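Local coordinates for protein Phi class glutathione transferase GSTF1 (Populus tremula x Populus tremuloides, PDB 4RI6) that binds glutathione and probably catalyses its conjugation to electrophilic substrates such as organic halides, displacing the halide, at residues Thr22-Asp27 against Trp205-Glu210; Ile72-Cys77 against Gln101-Asp106; Thr154-Gly159 against Thr197-Arg202. All coordinates share one frame; numbering follows the deposited sequence. Where two conformers were deposited one is given.

Contact 2 is wholly buried, whereas contacts 1 and 3 run from core to surface. Contacts 1 and 2 each join the N-terminal thioredoxin-like domain to the helical C-terminal domain, and they touch where helices 14-25 and 69-79 pack together, as in Leu-23 on Ile-76. Contact 3 lies inside the C-terminal domain, tying a loop to helix 190-200; the salt bridge of Glu-25 with Arg-202 connects it to contact 1. The chemistry follows the place: aliphatic groups meet in contact 1, a buried network of charges shared with the second subunit gathers at contact 2, and a paired arginine and glutamate lie over an apolar layer in contact 3.

Contact 1 of 3, residues Thr22-Asp27 against Trp205-Glu210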
loop_
_atom_site.group_PDB
_atom_site.type_symbol
_atom_site.label_atom_id
_atom_site.label_comp_id
_atom_site.label_asym_id
_atom_site.label_seq_id
_atom_site.Cartn_x
_atom_site.Cartn_y
_atom_site.Cartn_z
ATOM N N THR A 22 3.649 16.031 -3.665
ATOM C CA THR A 22 3.484 15.555 -5.029
ATOM C C THR A 22 2.944 16.637 -5.953
ATOM O O THR A 22 3.471 16.839 -7.044
ATOM C CB THR A 22 2.564 14.321 -5.054
ATOM O OG1 THR A 22 3.159 13.303 -4.241
ATOM C CG2 THR A 22 2.357 13.803 -6.481
ATOM N N LEU A 23 1.910 17.345 -5.511
ATOM C CA LEU A 23 1.353 18.430 -6.299
ATOM C C LEU A 23 2.431 19.450 -6.631
ATOM O O LEU A 23 2.513 19.939 -7.750
ATOM C CB LEU A 23 0.197 19.093 -5.549
ATOM C CG LEU A 23 -1.059 18.227 -5.455
ATOM C CD1 LEU A 23 -1.989 18.751 -4.395
ATOM C CD2 LEU A 23 -1.751 18.203 -6.799
ATOM N N ILE A 24 3.271 19.762 -5.652
ATOM C CA ILE A 24 4.285 20.796 -5.836
ATOM C C ILE A 24 5.386 20.312 -6.793
ATOM O O ILE A 24 5.790 21.047 -7.693
ATOM C CB ILE A 24 4.878 21.219 -4.492
ATOM C CG1 ILE A 24 3.815 21.947 -3.662
ATOM C CG2 ILE A 24 6.074 22.133 -4.709
ATOM C CD1 ILE A 24 4.154 22.090 -2.184
ATOM N N GLU A 25 5.838 19.069 -6.623
ATOM C CA GLU A 25 6.758 18.463 -7.573
ATOM C C GLU A 25 6.192 18.474 -8.977
ATOM O O GLU A 25 6.924 18.689 -9.946
ATOM C CB GLU A 25 7.078 17.023 -7.167
ATOM C CG GLU A 25 7.995 16.902 -5.949
ATOM C CD GLU A 25 9.482 17.122 -6.252
ATOM O OE1 GLU A 25 9.910 16.945 -7.413
ATOM O OE2 GLU A 25 10.227 17.452 -5.305
ATOM N N LYS A 26 4.887 18.227 -9.092
ATOM C CA LYS A 26 4.264 18.157 -10.409
ATOM C C LYS A 26 3.792 19.505 -10.934
ATOM O O LYS A 26 3.219 19.559 -12.020
ATOM C CB LYS A 26 3.087 17.178 -10.381
ATOM C CG LYS A 26 3.541 15.755 -10.121
ATOM C CD LYS A 26 4.525 15.236 -11.170
ATOM C CE LYS A 26 3.996 15.337 -12.595
ATOM N NZ LYS A 26 4.913 14.716 -13.599
ATOM N N ASP A 27 4.040 20.576 -10.176
ATOM C CA ASP A 27 3.686 21.933 -10.590
ATOM C C ASP A 27 2.180 22.045 -10.820
ATOM O O ASP A 27 1.740 22.722 -11.735
ATOM C CB ASP A 27 4.471 22.301 -11.863
ATOM C CG ASP A 27 4.320 23.756 -12.262
ATOM O OD1 ASP A 27 4.088 24.606 -11.375
ATOM O OD2 ASP A 27 4.424 24.036 -13.482
ATOM N N TRP A 205 9.513 19.828 -0.415
ATOM C CA TRP A 205 9.292 19.434 0.959
ATOM C C TRP A 205 9.428 20.630 1.905
ATOM O O TRP A 205 8.656 20.758 2.861
ATOM C CB TRP A 205 10.235 18.297 1.362
ATOM C CG TRP A 205 9.878 17.739 2.723
ATOM C CD1 TRP A 205 10.656 17.761 3.832
ATOM C CD2 TRP A 205 8.635 17.137 3.110
ATOM N NE1 TRP A 205 9.997 17.179 4.886
ATOM C CE2 TRP A 205 8.742 16.804 4.472
ATOM C CE3 TRP A 205 7.443 16.843 2.433
ATOM C CZ2 TRP A 205 7.702 16.200 5.178
ATOM C CZ3 TRP A 205 6.426 16.223 3.136
ATOM C CH2 TRP A 205 6.560 15.919 4.488
ATOM N N LYS A 206 10.379 21.516 1.641
ATOM C CA LYS A 206 10.491 22.733 2.436
ATOM C C LYS A 206 9.210 23.563 2.362
ATOM O O LYS A 206 8.793 24.156 3.363
ATOM C CB LYS A 206 11.677 23.574 1.971
ATOM C CG LYS A 206 13.008 22.933 2.215
ATOM C CD LYS A 206 14.068 23.819 1.624
ATOM C CE LYS A 206 15.433 23.390 1.974
ATOM N NZ LYS A 206 16.361 24.374 1.346
ATOM N N LYS A 207 8.582 23.595 1.191
ATOM C CA LYS A 207 7.358 24.373 1.036
ATOM C C LYS A 207 6.222 23.748 1.838
ATOM O O LYS A 207 5.441 24.462 2.450
ATOM C CB LYS A 207 6.984 24.511 -0.438
ATOM C CG LYS A 207 7.948 25.398 -1.194
ATOM C CD LYS A 207 7.568 25.641 -2.636
ATOM C CE LYS A 207 8.618 26.493 -3.331
ATOM N NZ LYS A 207 8.072 27.184 -4.527
ATOM N N VAL A 208 6.153 22.423 1.866
ATOM C CA VAL A 208 5.139 21.771 2.657
ATOM C C VAL A 208 5.323 22.091 4.139
ATOM O O VAL A 208 4.362 22.421 4.828
ATOM C CB VAL A 208 5.158 20.241 2.444
ATOM C CG1 VAL A 208 4.215 19.546 3.429
ATOM C CG2 VAL A 208 4.785 19.890 0.993
ATOM N N LEU A 209 6.545 21.982 4.644
ATOM C CA LEU A 209 6.791 22.286 6.048
ATOM C C LEU A 209 6.444 23.738 6.378
ATOM O O LEU A 209 5.929 24.039 7.460
ATOM C CB LEU A 209 8.242 22.008 6.408
ATOM C CG LEU A 209 8.663 20.552 6.367
ATOM C CD1 LEU A 209 10.123 20.454 6.710
ATOM C CD2 LEU A 209 7.841 19.705 7.323
ATOM N N GLU A 210 6.699 24.650 5.458
ATOM C CA GLU A 210 6.347 26.034 5.747
ATOM C C GLU A 210 4.826 26.205 5.727
ATOM O O GLU A 210 4.275 26.949 6.542
ATOM C CB GLU A 210 7.011 26.997 4.763
ATOM C CG GLU A 210 6.792 28.491 5.099
ATOM C CD GLU A 210 7.373 28.945 6.457
ATOM O OE1 GLU A 210 8.285 28.282 7.017
ATOM O OE2 GLU A 210 6.907 29.993 6.967
#
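Beside Ile-24, which meets Val-208 and Lys-207, Glu-25 has a carboxylate oxygen, OE2, gripped by two groups: NE of Arg-202 in a salt bridge and OG of Ser-204 in a hydrogen bond. A carboxylate suits this buried place because both partners sit around the start of helix 203-214, and the arginine probably keeps it ionised. The direct contact is apolar. With chi1 -68° and chi2 164°, Ile-24 stretches CD1 toward the second helix, where it lies 3.9 Å from CG2 of Val-208 and 4.1 Å from CB of Lys-207. The backbones come close enough for this, the CA atoms of Ile-24 and Lys-207 being 8.3 Å apart. Here helix 14-25 of the thioredoxin-like domain packs against the C-terminal helix of the all-helical domain, an interdomain contact of the glutathione transferase fold. Val-208, short and branched, also fits against Ser-17, Leu-20 and Ala-21 on helix 14-25. Lys-207 suits the border with solvent: its CB joins the apolar contact, while the side chain as a whole is exposed and was modelled in two conformers. Just beyond, helix 14-25 stops in a Schellman motif, Asp-27 taking a positive phi of 60°, its N-H donating to O of Ile-24 (N to O 3.1 Å).

Contact 2 of 3, residues Ile72-Cys77 against Gln101-Asp106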
loop_
_atom_site.group_PDB
_atom_site.type_symbol
_atom_site.label_atom_id
_atom_site.label_comp_id
_atom_site.label_asym_id
_atom_site.label_seq_id
_atom_site.Cartn_x
_atom_site.Cartn_y
_atom_site.Cartn_z
ATOM N N ILE A 72 -4.156 8.922 -4.873
ATOM C CA ILE A 72 -4.242 10.304 -5.326
ATOM C C ILE A 72 -2.943 10.708 -6.044
ATOM O O ILE A 72 -2.973 11.332 -7.103
ATOM C CB ILE A 72 -4.524 11.250 -4.140
ATOM C CG1 ILE A 72 -5.924 10.963 -3.581
ATOM C CG2 ILE A 72 -4.420 12.719 -4.572
ATOM C CD1 ILE A 72 -6.219 11.608 -2.264
ATOM N N CYS A 73 -1.805 10.325 -5.478
ATOM C CA CYS A 73 -0.528 10.743 -6.040
ATOM C C CYS A 73 -0.259 10.046 -7.363
ATOM O O CYS A 73 0.274 10.656 -8.281
ATOM C CB CYS A 73 0.602 10.475 -5.052
ATOM S SG CYS A 73 0.571 11.575 -3.613
ATOM N N ARG A 74 -0.641 8.774 -7.485
ATOM C CA ARG A 74 -0.448 8.105 -8.759
ATOM C C ARG A 74 -1.311 8.756 -9.841
ATOM O O ARG A 74 -0.890 8.899 -10.977
ATOM C CB ARG A 74 -0.750 6.603 -8.657
ATOM C CG ARG A 74 0.456 5.818 -8.194
ATOM C CD ARG A 74 0.304 4.316 -8.317
ATOM N NE ARG A 74 -0.620 3.819 -7.337
ATOM C CZ ARG A 74 -0.296 3.346 -6.133
ATOM N NH1 ARG A 74 0.946 3.243 -5.714
ATOM N NH2 ARG A 74 -1.248 2.942 -5.340
ATOM N N TYR A 75 -2.524 9.151 -9.489
ATOM C CA TYR A 75 -3.396 9.816 -10.452
ATOM C C TYR A 75 -2.777 11.132 -10.904
ATOM O O TYR A 75 -2.731 11.436 -12.092
ATOM C CB TYR A 75 -4.776 10.062 -9.850
ATOM C CG TYR A 75 -5.655 10.941 -10.699
ATOM C CD1 TYR A 75 -6.182 10.467 -11.896
ATOM C CD2 TYR A 75 -5.957 12.242 -10.312
ATOM C CE1 TYR A 75 -6.979 11.239 -12.668
ATOM C CE2 TYR A 75 -6.757 13.037 -11.091
ATOM C CZ TYR A 75 -7.261 12.528 -12.274
ATOM O OH TYR A 75 -8.077 13.292 -13.070
ATOM N N ILE A 76 -2.284 11.904 -9.945
ATOM C CA ILE A 76 -1.650 13.182 -10.248
ATOM C C ILE A 76 -0.481 12.968 -11.209
ATOM O O ILE A 76 -0.336 13.671 -12.209
ATOM C CB ILE A 76 -1.172 13.870 -8.948
ATOM C CG1 ILE A 76 -2.363 14.356 -8.129
ATOM C CG2 ILE A 76 -0.244 15.050 -9.253
ATOM C CD1 ILE A 76 -2.034 14.747 -6.706
ATOM N N CYS A 77 0.351 11.982 -10.913
ATOM C CA CYS A 77 1.507 11.706 -11.749
ATOM C C CYS A 77 1.095 11.238 -13.156
ATOM O O CYS A 77 1.754 11.566 -14.154
ATOM C CB CYS A 77 2.408 10.683 -11.051
ATOM S SG CYS A 77 3.302 11.369 -9.610
ATOM N N GLN A 101 7.731 -0.629 -6.553
ATOM C CA GLN A 101 8.008 -1.639 -5.528
ATOM C C GLN A 101 8.492 -0.974 -4.230
ATOM O O GLN A 101 8.213 -1.476 -3.151
ATOM C CB GLN A 101 9.023 -2.680 -6.021
ATOM C CG GLN A 101 10.410 -2.130 -6.208
ATOM C CD GLN A 101 11.321 -3.050 -6.999
ATOM O OE1 GLN A 101 11.252 -4.281 -6.886
ATOM N NE2 GLN A 101 12.174 -2.453 -7.822
ATOM N N TRP A 102 9.182 0.165 -4.332
ATOM C CA TRP A 102 9.668 0.883 -3.144
ATOM C C TRP A 102 8.549 1.745 -2.564
ATOM O O TRP A 102 8.526 2.003 -1.367
ATOM C CB TRP A 102 10.924 1.707 -3.477
ATOM C CG TRP A 102 12.069 0.807 -3.772
ATOM C CD1 TRP A 102 12.542 0.451 -5.002
ATOM C CD2 TRP A 102 12.855 0.088 -2.819
ATOM N NE1 TRP A 102 13.567 -0.440 -4.866
ATOM C CE2 TRP A 102 13.775 -0.685 -3.539
ATOM C CE3 TRP A 102 12.869 0.029 -1.425
ATOM C CZ2 TRP A 102 14.697 -1.490 -2.918
ATOM C CZ3 TRP A 102 13.769 -0.782 -0.815
ATOM C CH2 TRP A 102 14.682 -1.522 -1.550
ATOM N N VAL A 103 7.587 2.149 -3.391
ATOM C CA VAL A 103 6.378 2.793 -2.866
ATOM C C VAL A 103 5.570 1.776 -2.036
ATOM O O VAL A 103 5.068 2.092 -0.952
ATOM C CB VAL A 103 5.514 3.376 -3.987
ATOM C CG1 VAL A 103 4.236 4.004 -3.412
ATOM C CG2 VAL A 103 6.303 4.414 -4.785
ATOM N N GLU A 104 5.477 0.538 -2.520
ATOM C CA GLU A 104 4.787 -0.506 -1.755
ATOM C C GLU A 104 5.558 -0.810 -0.471
ATOM O O GLU A 104 4.969 -1.146 0.557
ATOM C CB GLU A 104 4.616 -1.773 -2.603
ATOM C CG GLU A 104 3.559 -1.655 -3.644
ATOM C CD GLU A 104 2.187 -1.488 -3.021
ATOM O OE1 GLU A 104 1.887 -2.204 -2.054
ATOM O OE2 GLU A 104 1.412 -0.633 -3.482
ATOM N N THR A 105 6.884 -0.741 -0.527
ATOM C CA THR A 105 7.683 -0.920 0.676
ATOM C C THR A 105 7.367 0.173 1.702
ATOM O O THR A 105 7.271 -0.116 2.890
ATOM C CB THR A 105 9.186 -0.985 0.308
ATOM O OG1 THR A 105 9.385 -2.170 -0.475
ATOM C CG2 THR A 105 10.074 -1.059 1.538
ATOM N N ASP A 106 7.169 1.406 1.263
ATOM C CA ASP A 106 6.647 2.411 2.176
ATOM C C ASP A 106 5.299 1.964 2.754
ATOM O O ASP A 106 5.111 1.925 3.963
ATOM C CB ASP A 106 6.487 3.774 1.496
ATOM C CG ASP A 106 5.732 4.751 2.364
ATOM O OD1 ASP A 106 6.145 4.924 3.525
ATOM O OD2 ASP A 106 4.719 5.326 1.913
HETATM O O HOH W 1 1.207 2.051 -2.787
#
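Residues 72-77 of helix 69-79 and 101-106 of helix 93-122 stand well apart, their nearest CA atoms, on Arg-74 and Val-103, 10.5 Å from each other, so a long side chain has to span the gap. Arg-74 does so. Its CG stands anti to the carbonyl carbon (chi1 -86°), and a bend at chi3 (-72°) turns the guanidinium as it nears the second helix. NH1 comes within 4.1 Å of CG1 of Val-103, which lies at the edge of the guanidinium, near its plane; the two side chains run antiparallel. Valine suits this spot as a compact apolar wall, resting also on Phe-164 and Tyr-89. Glu-104 of the same subunit is approached less directly: its OE2 is 4.5 Å from NH1 of Arg-74 and well out of the guanidinium plane, so their attraction is electrostatic alone. A water mediates instead, accepting from Arg-74 NH1 at 3.2 Å in the guanidinium plane and donating to Glu-104 OE2 at 2.8 Å. The stronger partners lie across the dimer. Arg-74 NH2 forms a salt bridge with Glu-104 of the second subunit and NE one with Asp-100 of the second subunit, while Glu-104 OE2 receives Arg-74 of the second subunit in return. Such opposed charges probably stabilise one another's ionised forms in this buried place. A bound glutathione lies about 6 Å from the Glu-104 side chain, and the whole forms a reciprocal arginine-acid network between thioredoxin-like and helical domains at the dimer interface of a glutathione transferase.

Contact 3 of 3, residues Thr154-Gly159 against Thr197-Arg202; sequences TRFLAG and TEISNR
Arg-155 and Glu-198 cross at about a right angle along their chains, yet their flat ends are nearly coplanar, the guanidinium and carboxylate planes only 23° apart. This lets the arginine grip the acid side-on with two nearly straight bonds: NE reaches OE1 of Glu-198 at 3.0 Å, and NH2 reaches OE2 of Glu-198 at 2.8 Å, each oxygen being met on its syn side. The arginine chain runs extended from CG to NE, whereas Glu-198 bends at chi2 (-144°) to present its carboxylate. A water adds a bridge from the carboxylate to the main chain, donating to OE1 of Glu-198 at 2.7 Å and to O of Arg-155. Such a long, charged pair suits the outer side of the contact.

Beneath it lies Phe-156, whose CE2 sits 3.4 Å from one face of the Arg-155 guanidinium plane, offset toward its rim. The ring turns its edge to Ile-199, with CE1 of Phe-156 3.9 Å from CG2 of Ile-199. These apolar groups fix the loop between helices 130-150 and 164-179 onto helix 190-200 within the all-helical C-terminal domain, and both also touch Asp-166 on helix 164-179. The loop is folded back on itself: Phe-156 N bonds to Gly-159 O at 2.9 Å, and Thr-154 OG1 donates to Phe-156 O. Glycine fits the turn's end because its backbone angles would press a side chain against the preceding carbonyl. In the other segment, Arg-202 is the N-cap of helix 203-214 and makes a cation-pi contact with Phe-162.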
loop_
_atom_site.group_PDB
_atom_site.type_symbol
_atom_site.label_atom_id
_atom_site.label_comp_id
_atom_site.label_asym_id
_atom_site.label_seq_id
_atom_site.Cartn_x
_atom_site.Cartn_y
_atom_site.Cartn_z
ATOM N N THR A 154 22.640 2.578 -4.546
ATOM C CA THR A 154 21.998 3.632 -5.329
ATOM C C THR A 154 21.858 4.880 -4.482
ATOM O O THR A 154 21.853 4.817 -3.256
ATOM C CB THR A 154 20.619 3.208 -5.844
ATOM O OG1 THR A 154 19.812 2.788 -4.750
ATOM C CG2 THR A 154 20.760 2.069 -6.832
ATOM N N ARG A 155 21.728 6.015 -5.149
ATOM C CA ARG A 155 21.646 7.291 -4.471
ATOM C C ARG A 155 20.302 7.480 -3.770
ATOM O O ARG A 155 20.229 8.028 -2.665
ATOM C CB ARG A 155 21.883 8.423 -5.482
ATOM C CG ARG A 155 21.913 9.802 -4.898
ATOM C CD ARG A 155 22.263 10.784 -5.990
ATOM N NE ARG A 155 21.961 12.149 -5.595
ATOM C CZ ARG A 155 21.596 13.122 -6.424
ATOM N NH1 ARG A 155 21.504 12.914 -7.724
ATOM N NH2 ARG A 155 21.330 14.322 -5.935
ATOM N N PHE A 156 19.247 7.042 -4.447
ATOM C CA PHE A 156 17.892 7.082 -3.928
ATOM C C PHE A 156 17.377 5.653 -3.853
ATOM O O PHE A 156 18.078 4.720 -4.257
ATOM C CB PHE A 156 17.015 7.959 -4.822
ATOM C CG PHE A 156 17.479 9.392 -4.893
ATOM C CD1 PHE A 156 17.124 10.304 -3.899
ATOM C CD2 PHE A 156 18.254 9.833 -5.952
ATOM C CE1 PHE A 156 17.571 11.617 -3.941
ATOM C CE2 PHE A 156 18.684 11.165 -6.007
ATOM C CZ PHE A 156 18.332 12.049 -4.996
ATOM N N LEU A 157 16.176 5.451 -3.319
ATOM C CA LEU A 157 15.756 4.071 -3.075
ATOM C C LEU A 157 15.691 3.255 -4.349
ATOM O O LEU A 157 16.101 2.098 -4.361
ATOM C CB LEU A 157 14.398 4.027 -2.390
ATOM C CG LEU A 157 14.400 4.391 -0.915
ATOM C CD1 LEU A 157 12.991 4.457 -0.396
ATOM C CD2 LEU A 157 15.198 3.395 -0.077
ATOM N N ALA A 158 15.166 3.848 -5.415
ATOM C CA ALA A 158 14.904 3.098 -6.627
ATOM C C ALA A 158 15.967 3.276 -7.714
ATOM O O ALA A 158 15.876 2.676 -8.783
ATOM C CB ALA A 158 13.524 3.485 -7.164
ATOM N N GLY A 159 17.003 4.051 -7.434
ATOM C CA GLY A 159 17.979 4.351 -8.459
ATOM C C GLY A 159 18.613 5.715 -8.334
ATOM O O GLY A 159 18.816 6.202 -7.223
ATOM N N THR A 197 19.026 13.501 4.133
ATOM C CA THR A 197 19.460 14.871 3.939
ATOM C C THR A 197 19.077 15.340 2.546
ATOM O O THR A 197 18.546 16.429 2.386
ATOM C CB THR A 197 20.971 14.993 4.158
ATOM O OG1 THR A 197 21.294 14.597 5.495
ATOM C CG2 THR A 197 21.426 16.401 3.972
ATOM N N GLU A 198 19.312 14.516 1.530
ATOM C CA GLU A 198 18.988 14.945 0.173
ATOM C C GLU A 198 17.504 15.134 -0.030
ATOM O O GLU A 198 17.080 16.113 -0.618
ATOM C CB GLU A 198 19.504 13.956 -0.875
ATOM C CG GLU A 198 21.017 13.828 -0.933
ATOM C CD GLU A 198 21.499 13.621 -2.347
ATOM O OE1 GLU A 198 22.079 12.549 -2.650
ATOM O OE2 GLU A 198 21.308 14.553 -3.167
ATOM N N ILE A 199 16.693 14.200 0.445
ATOM C CA ILE A 199 15.280 14.281 0.103
ATOM C C ILE A 199 14.549 15.317 0.963
ATOM O O ILE A 199 13.633 15.987 0.466
ATOM C CB ILE A 199 14.583 12.892 0.176
ATOM C CG1 ILE A 199 14.530 12.302 1.588
ATOM C CG2 ILE A 199 15.257 11.954 -0.801
ATOM C CD1 ILE A 199 13.635 11.025 1.683
ATOM N N SER A 200 14.974 15.514 2.212
ATOM C CA SER A 200 14.248 16.425 3.102
ATOM C C SER A 200 14.572 17.881 2.820
ATOM O O SER A 200 13.869 18.775 3.292
ATOM C CB SER A 200 14.544 16.114 4.569
ATOM O OG SER A 200 15.898 16.353 4.918
ATOM N N ASN A 201 15.630 18.117 2.051
ATOM C CA ASN A 201 15.976 19.480 1.659
ATOM C C ASN A 201 15.524 19.882 0.250
ATOM O O ASN A 201 15.859 20.975 -0.224
ATOM C CB ASN A 201 17.494 19.692 1.817
ATOM C CG ASN A 201 17.873 19.925 3.254
ATOM O OD1 ASN A 201 17.661 21.017 3.800
ATOM N ND2 ASN A 201 18.371 18.891 3.902
ATOM N N ARG A 202 14.712 19.051 -0.394
ATOM C CA ARG A 202 14.061 19.473 -1.626
ATOM C C ARG A 202 13.139 20.660 -1.358
ATOM O O ARG A 202 12.504 20.734 -0.308
ATOM C CB ARG A 202 13.274 18.325 -2.230
ATOM C CG ARG A 202 14.166 17.194 -2.641
ATOM C CD ARG A 202 13.362 16.105 -3.309
ATOM N NE ARG A 202 12.840 16.480 -4.625
ATOM C CZ ARG A 202 13.527 16.389 -5.756
ATOM N NH1 ARG A 202 14.798 16.011 -5.729
ATOM N NH2 ARG A 202 12.952 16.693 -6.910
HETATM O O HOH W 2 21.195 10.347 -1.347
#